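Local coordinates for DUF1460 domain-containing protein (Legionella pneumophila subsp. pneumophila, PDB 2IM9) that is of unknown function but, as an N-acetylmuramoyl-L-alanine amidase-like member of the papain-like peptidase clan, probably hydrolyses amide bonds in cell-wall peptidoglycan, at residues F136-N142 against L264-L269; V166-A170 against S217-P223. All coordinates share one frame. Residues are numbered along the deposited sequence.

Contact 1 of 2, residues F136-N142 against L264-L269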
loop_
_atom_site.group_PDB
_atom_site.type_symbol
_atom_site.label_atom_id
_atom_site.label_comp_id
_atom_site.label_asym_id
_atom_site.label_seq_id
_atom_site.Cartn_x
_atom_site.Cartn_y
_atom_site.Cartn_z
ATOM N N PHE A 136 2.984 6.021 -6.228
ATOM C CA PHE A 136 2.553 6.970 -5.197
ATOM C C PHE A 136 1.201 6.572 -4.634
ATOM O O PHE A 136 0.205 6.467 -5.355
ATOM C CB PHE A 136 2.519 8.391 -5.749
ATOM C CG PHE A 136 3.881 8.930 -6.056
ATOM C CD1 PHE A 136 4.606 9.591 -5.072
ATOM C CD2 PHE A 136 4.455 8.741 -7.312
ATOM C CE1 PHE A 136 5.881 10.074 -5.327
ATOM C CE2 PHE A 136 5.756 9.223 -7.592
ATOM C CZ PHE A 136 6.467 9.889 -6.593
ATOM N N THR A 137 1.178 6.327 -3.341
ATOM C CA THR A 137 -0.044 5.868 -2.685
ATOM C C THR A 137 -1.247 6.772 -2.934
ATOM O O THR A 137 -2.377 6.274 -3.110
ATOM C CB THR A 137 0.218 5.622 -1.190
ATOM O OG1 THR A 137 1.337 4.724 -1.096
ATOM C CG2 THR A 137 -0.985 4.968 -0.525
ATOM N N SER A 138 -1.035 8.081 -2.950
ATOM C CA SER A 138 -2.185 8.983 -3.125
ATOM C C SER A 138 -2.595 9.109 -4.589
ATOM O O SER A 138 -3.666 8.617 -4.996
ATOM C CB SER A 138 -1.916 10.350 -2.494
ATOM O OG SER A 138 -0.786 10.976 -3.065
ATOM N N ILE A 139 -1.740 9.735 -5.393
ATOM C CA ILE A 139 -2.147 10.141 -6.737
ATOM C C ILE A 139 -2.189 8.995 -7.744
ATOM O O ILE A 139 -2.828 9.111 -8.802
ATOM C CB ILE A 139 -1.279 11.314 -7.250
ATOM C CG1 ILE A 139 0.190 10.926 -7.261
ATOM C CG2 ILE A 139 -1.488 12.554 -6.378
ATOM C CD1 ILE A 139 0.836 11.154 -8.578
ATOM N N ASP A 140 -1.506 7.890 -7.421
ATOM C CA ASP A 140 -1.591 6.683 -8.247
ATOM C C ASP A 140 -2.534 5.651 -7.624
ATOM O O ASP A 140 -3.599 5.362 -8.162
ATOM C CB ASP A 140 -0.221 6.034 -8.438
ATOM C CG ASP A 140 0.750 6.894 -9.215
ATOM O OD1 ASP A 140 0.337 7.630 -10.139
ATOM O OD2 ASP A 140 1.951 6.786 -8.915
ATOM N N TRP A 141 -2.132 5.081 -6.491
ATOM C CA TRP A 141 -2.801 3.883 -5.976
ATOM C C TRP A 141 -4.209 4.177 -5.493
ATOM O O TRP A 141 -5.176 3.528 -5.952
ATOM C CB TRP A 141 -1.975 3.250 -4.846
ATOM C CG TRP A 141 -2.395 1.849 -4.461
ATOM C CD1 TRP A 141 -2.080 0.686 -5.119
ATOM C CD2 TRP A 141 -3.138 1.459 -3.295
ATOM N NE1 TRP A 141 -2.619 -0.397 -4.460
ATOM C CE2 TRP A 141 -3.279 0.046 -3.340
ATOM C CE3 TRP A 141 -3.722 2.164 -2.242
ATOM C CZ2 TRP A 141 -3.962 -0.673 -2.354
ATOM C CZ3 TRP A 141 -4.408 1.451 -1.253
ATOM C CH2 TRP A 141 -4.515 0.039 -1.314
ATOM N N ASN A 142 -4.346 5.120 -4.556
ATOM C CA ASN A 142 -5.689 5.502 -4.103
ATOM C C ASN A 142 -6.547 5.937 -5.298
ATOM O O ASN A 142 -7.680 5.474 -5.464
ATOM C CB ASN A 142 -5.626 6.665 -3.113
ATOM C CG ASN A 142 -5.148 6.259 -1.735
ATOM O OD1 ASN A 142 -4.928 5.079 -1.442
ATOM N ND2 ASN A 142 -5.012 7.246 -0.861
ATOM N N LEU A 264 5.906 14.671 -0.473
ATOM C CA LEU A 264 5.154 13.440 -0.327
ATOM C C LEU A 264 4.102 13.582 0.771
ATOM O O LEU A 264 4.168 14.511 1.603
ATOM C CB LEU A 264 6.107 12.281 -0.013
ATOM C CG LEU A 264 5.593 10.849 -0.233
ATOM C CD1 LEU A 264 4.962 10.638 -1.634
ATOM C CD2 LEU A 264 6.754 9.894 -0.012
ATOM N N ASP A 265 3.124 12.684 0.770
ATOM C CA ASP A 265 1.983 12.814 1.682
ATOM C C ASP A 265 1.697 11.593 2.565
ATOM O O ASP A 265 1.045 11.728 3.605
ATOM C CB ASP A 265 0.709 13.163 0.890
ATOM C CG ASP A 265 0.560 12.341 -0.408
ATOM O OD1 ASP A 265 1.329 11.361 -0.615
ATOM O OD2 ASP A 265 -0.324 12.699 -1.226
ATOM N N ILE A 266 2.124 10.411 2.125
ATOM C CA ILE A 266 1.779 9.143 2.790
ATOM C C ILE A 266 3.044 8.305 3.005
ATOM O O ILE A 266 3.804 8.069 2.052
ATOM C CB ILE A 266 0.727 8.338 1.974
ATOM C CG1 ILE A 266 -0.547 9.176 1.742
ATOM C CG2 ILE A 266 0.439 6.981 2.648
ATOM C CD1 ILE A 266 -1.533 8.468 0.844
ATOM N N SER A 267 3.268 7.847 4.241
ATOM C CA SER A 267 4.567 7.257 4.612
ATOM C C SER A 267 4.484 5.761 4.908
ATOM O O SER A 267 5.517 5.056 4.915
ATOM C CB SER A 267 5.143 7.987 5.833
ATOM O OG SER A 267 4.205 8.008 6.901
ATOM N N HIS A 268 3.270 5.261 5.126
ATOM C CA HIS A 268 3.068 3.870 5.529
ATOM C C HIS A 268 1.594 3.483 5.417
ATOM O O HIS A 268 0.708 4.346 5.348
ATOM C CB HIS A 268 3.546 3.675 6.987
ATOM C CG HIS A 268 3.678 2.247 7.403
ATOM N ND1 HIS A 268 3.197 1.771 8.605
ATOM C CD2 HIS A 268 4.254 1.190 6.783
ATOM C CE1 HIS A 268 3.455 0.474 8.701
ATOM N NE2 HIS A 268 4.100 0.100 7.610
ATOM N N LEU A 269 1.343 2.180 5.360
ATOM C CA LEU A 269 -0.032 1.679 5.344
ATOM C C LEU A 269 -0.138 0.246 5.797
ATOM O O LEU A 269 0.864 -0.465 5.897
ATOM C CB LEU A 269 -0.708 1.893 3.980
ATOM C CG LEU A 269 -0.294 0.996 2.808
ATOM C CD1 LEU A 269 -1.315 1.154 1.689
ATOM C CD2 LEU A 269 1.044 1.407 2.303
HETATM O O HOH W 1 1.542 9.114 -2.312
#
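In this fold, probably papain-like as in other members of its clan, the first turn of helix 137-147 packs across one strand of the central antiparallel sheet. The local axes of 137-142 and 264-269 approach to 8.6 Å at 71°, and 332 Å² is buried.

Leu264 CD1 lies 3.6 Å from Phe136 CD1, at the edge of the ring and near its plane. Asp265 supplies the polar link. Its OD2 accepts a hydrogen bond from Ser138 OG at 2.6 Å and also one from Ser217 of strand 214-223, while its OD1 accepts from water 1 (2.8 Å), which in turn accepts from Ser138 N (2.8 Å). One carboxylate thus receives the hydroxyl directly and a first-turn amide through water.

Ile266 points at the helix. Its CD1 lies 3.8 Å from Thr137 CG2 and 3.9 Å from Ser138 CB, and Thr137 is its closest partner by CA-CA distance, 6.6 Å. Ser267 and His268 both turn away. Because both pair through their backbones with Ile249, the pattern is that of a beta bulge, consistent with two successive side chains leaving the helix side. His268 instead touches Cys95 of helix 95-107, which is consistent with the Cys-His pairing of this clan.

Leu269 turns back toward the helix, where Trp141, held by Asn100 through NE1, closes the far end. The helix turn itself is wide: Asn142 N reaches Thr137 O at 2.7 Å, a pi-type bond. Leu269 CD1 ends 4.3 Å from Trp141 CZ3 and 4.4 Å from Thr137 CG2.

Contact 2 of 2, residues V166-A170 against S217-P223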
loop_
_atom_site.group_PDB
_atom_site.type_symbol
_atom_site.label_atom_id
_atom_site.label_comp_id
_atom_site.label_asym_id
_atom_site.label_seq_id
_atom_site.Cartn_x
_atom_site.Cartn_y
_atom_site.Cartn_z
ATOM N N VAL A 166 -14.424 15.154 11.495
ATOM C CA VAL A 166 -13.290 15.823 12.120
ATOM C C VAL A 166 -12.090 15.860 11.159
ATOM O O VAL A 166 -11.022 16.380 11.511
ATOM C CB VAL A 166 -12.887 15.123 13.426
ATOM C CG1 VAL A 166 -14.029 15.225 14.455
ATOM C CG2 VAL A 166 -12.549 13.675 13.176
ATOM N N ALA A 167 -12.282 15.326 9.951
ATOM C CA ALA A 167 -11.175 15.201 8.988
ATOM C C ALA A 167 -10.713 16.523 8.387
ATOM O O ALA A 167 -11.489 17.481 8.282
ATOM C CB ALA A 167 -11.536 14.230 7.872
ATOM N N LEU A 168 -9.449 16.524 7.971
ATOM C CA LEU A 168 -8.783 17.651 7.312
ATOM C C LEU A 168 -8.214 17.150 5.983
ATOM O O LEU A 168 -8.297 15.963 5.685
ATOM C CB LEU A 168 -7.649 18.173 8.192
ATOM C CG LEU A 168 -8.067 18.626 9.602
ATOM C CD1 LEU A 168 -6.857 18.882 10.503
ATOM C CD2 LEU A 168 -8.986 19.851 9.496
ATOM N N TYR A 169 -7.656 18.055 5.175
ATOM C CA TYR A 169 -7.045 17.661 3.899
ATOM C C TYR A 169 -5.539 17.832 3.935
ATOM O O TYR A 169 -5.018 18.898 4.337
ATOM C CB TYR A 169 -7.600 18.502 2.734
ATOM C CG TYR A 169 -9.087 18.361 2.473
ATOM C CD1 TYR A 169 -9.592 17.250 1.801
ATOM C CD2 TYR A 169 -9.969 19.364 2.858
ATOM C CE1 TYR A 169 -10.953 17.121 1.551
ATOM C CE2 TYR A 169 -11.338 19.259 2.604
ATOM C CZ TYR A 169 -11.821 18.142 1.957
ATOM O OH TYR A 169 -13.182 18.061 1.719
ATOM N N ALA A 170 -4.832 16.780 3.533
ATOM C CA ALA A 170 -3.388 16.864 3.296
ATOM C C ALA A 170 -3.153 17.001 1.798
ATOM O O ALA A 170 -3.810 16.331 1.004
ATOM C CB ALA A 170 -2.704 15.625 3.803
ATOM N N SER A 217 -1.969 16.250 -4.536
ATOM C CA SER A 217 -2.848 15.292 -3.892
ATOM C C SER A 217 -3.915 16.009 -3.064
ATOM O O SER A 217 -3.794 17.209 -2.759
ATOM C CB SER A 217 -2.051 14.312 -3.032
ATOM O OG SER A 217 -1.526 14.960 -1.893
ATOM N N ASN A 218 -4.965 15.272 -2.704
ATOM C CA ASN A 218 -6.006 15.794 -1.813
ATOM C C ASN A 218 -6.458 14.617 -0.940
ATOM O O ASN A 218 -7.377 13.846 -1.291
ATOM C CB ASN A 218 -7.174 16.403 -2.598
ATOM C CG ASN A 218 -7.948 17.456 -1.791
ATOM O OD1 ASN A 218 -7.372 18.166 -0.952
ATOM N ND2 ASN A 218 -9.235 17.599 -2.081
ATOM N N VAL A 219 -5.772 14.457 0.184
ATOM C CA VAL A 219 -5.906 13.236 0.971
ATOM C C VAL A 219 -6.595 13.552 2.288
ATOM O O VAL A 219 -5.991 14.196 3.157
ATOM C CB VAL A 219 -4.533 12.616 1.287
ATOM C CG1 VAL A 219 -4.715 11.324 2.119
ATOM C CG2 VAL A 219 -3.747 12.334 -0.032
ATOM N N PRO A 220 -7.842 13.068 2.461
ATOM C CA PRO A 220 -8.474 13.303 3.761
ATOM C C PRO A 220 -7.715 12.597 4.877
ATOM O O PRO A 220 -7.153 11.506 4.660
ATOM C CB PRO A 220 -9.869 12.685 3.590
ATOM C CG PRO A 220 -10.103 12.710 2.097
ATOM C CD PRO A 220 -8.751 12.355 1.539
ATOM N N TYR A 221 -7.683 13.201 6.058
ATOM C CA TYR A 221 -7.110 12.495 7.215
ATOM C C TYR A 221 -7.780 12.932 8.498
ATOM O O TYR A 221 -8.208 14.096 8.635
ATOM C CB TYR A 221 -5.573 12.641 7.307
ATOM C CG TYR A 221 -5.077 14.019 7.709
ATOM C CD1 TYR A 221 -4.690 14.287 9.031
ATOM C CD2 TYR A 221 -4.977 15.054 6.771
ATOM C CE1 TYR A 221 -4.212 15.554 9.410
ATOM C CE2 TYR A 221 -4.527 16.347 7.165
ATOM C CZ TYR A 221 -4.144 16.571 8.469
ATOM O OH TYR A 221 -3.680 17.827 8.844
ATOM N N ILE A 222 -7.894 11.974 9.420
ATOM C CA ILE A 222 -8.364 12.278 10.766
ATOM C C ILE A 222 -7.124 12.664 11.546
ATOM O O ILE A 222 -6.189 11.867 11.668
ATOM C CB ILE A 222 -8.998 11.062 11.429
ATOM C CG1 ILE A 222 -10.188 10.551 10.610
ATOM C CG2 ILE A 222 -9.518 11.415 12.836
ATOM C CD1 ILE A 222 -10.681 9.217 11.108
ATOM N N PRO A 223 -7.099 13.895 12.071
ATOM C CA PRO A 223 -5.925 14.415 12.765
ATOM C C PRO A 223 -5.745 13.849 14.176
ATOM O O PRO A 223 -6.735 13.505 14.839
ATOM C CB PRO A 223 -6.239 15.909 12.869
ATOM C CG PRO A 223 -7.679 15.971 12.938
ATOM C CD PRO A 223 -8.181 14.897 12.019
HETATM O O HOH W 2 -4.058 19.822 6.820
#
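Two antiparallel strands meet here as a twisted ladder, with local axes 4.5 Å apart at 128°. Leu168-Tyr221 and Ala170-Val219 are hydrogen-bonded pairs, with bonds from Leu168 N to Tyr221 O (2.8 Å), Tyr221 N to Leu168 O (2.9 Å), Ala170 N to Val219 O (2.9 Å) and Val219 N to Ala170 O (2.8 Å). Pro220, lacking an amide hydrogen, occupies the non-hydrogen-bonded pair with Tyr169, and its CA approaches Leu168 O at 3.3 Å in a CA-H...O contact.

The main protrusion is the Tyr221 ring. With chi1 at 71° it leans over the opposite strand and fills the hollow between Leu168 and the small Ala170: Leu168 CB stands 4.2 Å from the ring centroid in an off-centre CH-pi contact, and Ala170 CB is 3.8 Å from Tyr221 CD2. Water 2 lies 2.9 Å from Tyr221 OH and donates to Tyr169 O at 2.8 Å, bridging the two strands. Leu168 CD1 touches both Tyr221 OH (3.7 Å) and Pro223 CB (3.8 Å). Where the ladder ends, Val166 CG2 abuts Ile222 CG2 at 3.8 Å, and Val166 O touches Pro223 CD at 3.2 Å.

The Tyr169 and Pro220 face is covered in part by Phe156, which touches both. On the reverse face Ala170, Val219 and Tyr221 lie on Ile250 and Pro252 of strand 246-254. Strand 168-175 pairs within the sheet only with 214-223, whose other edge joins strand 311-317 through Ile222 and Ile312, while Ser138 of helix 137-147 packs on Val219.

Overall arrangement
Contact 1 sets a helix on the central antiparallel sheet, whereas contact 2 joins two strands within that sheet; their centres are 13 Å apart, at about 8 and 18 Å from the centre of the chain. Sequence order is 136-142, 166-170, 217-223, 264-269, so contact 2 is nested inside the loop that contact 1 closes. They touch directly: Ser217 OG lies 2.6 Å from Asp265 OD2, and Val219 CG2 is 3.7 Å from Ser138 CB. Helix 137-147 therefore rests on strands 264-275 and 214-223 together, tying the buried helix-sheet interface to the more peripheral strand pair within one amidase-like family region.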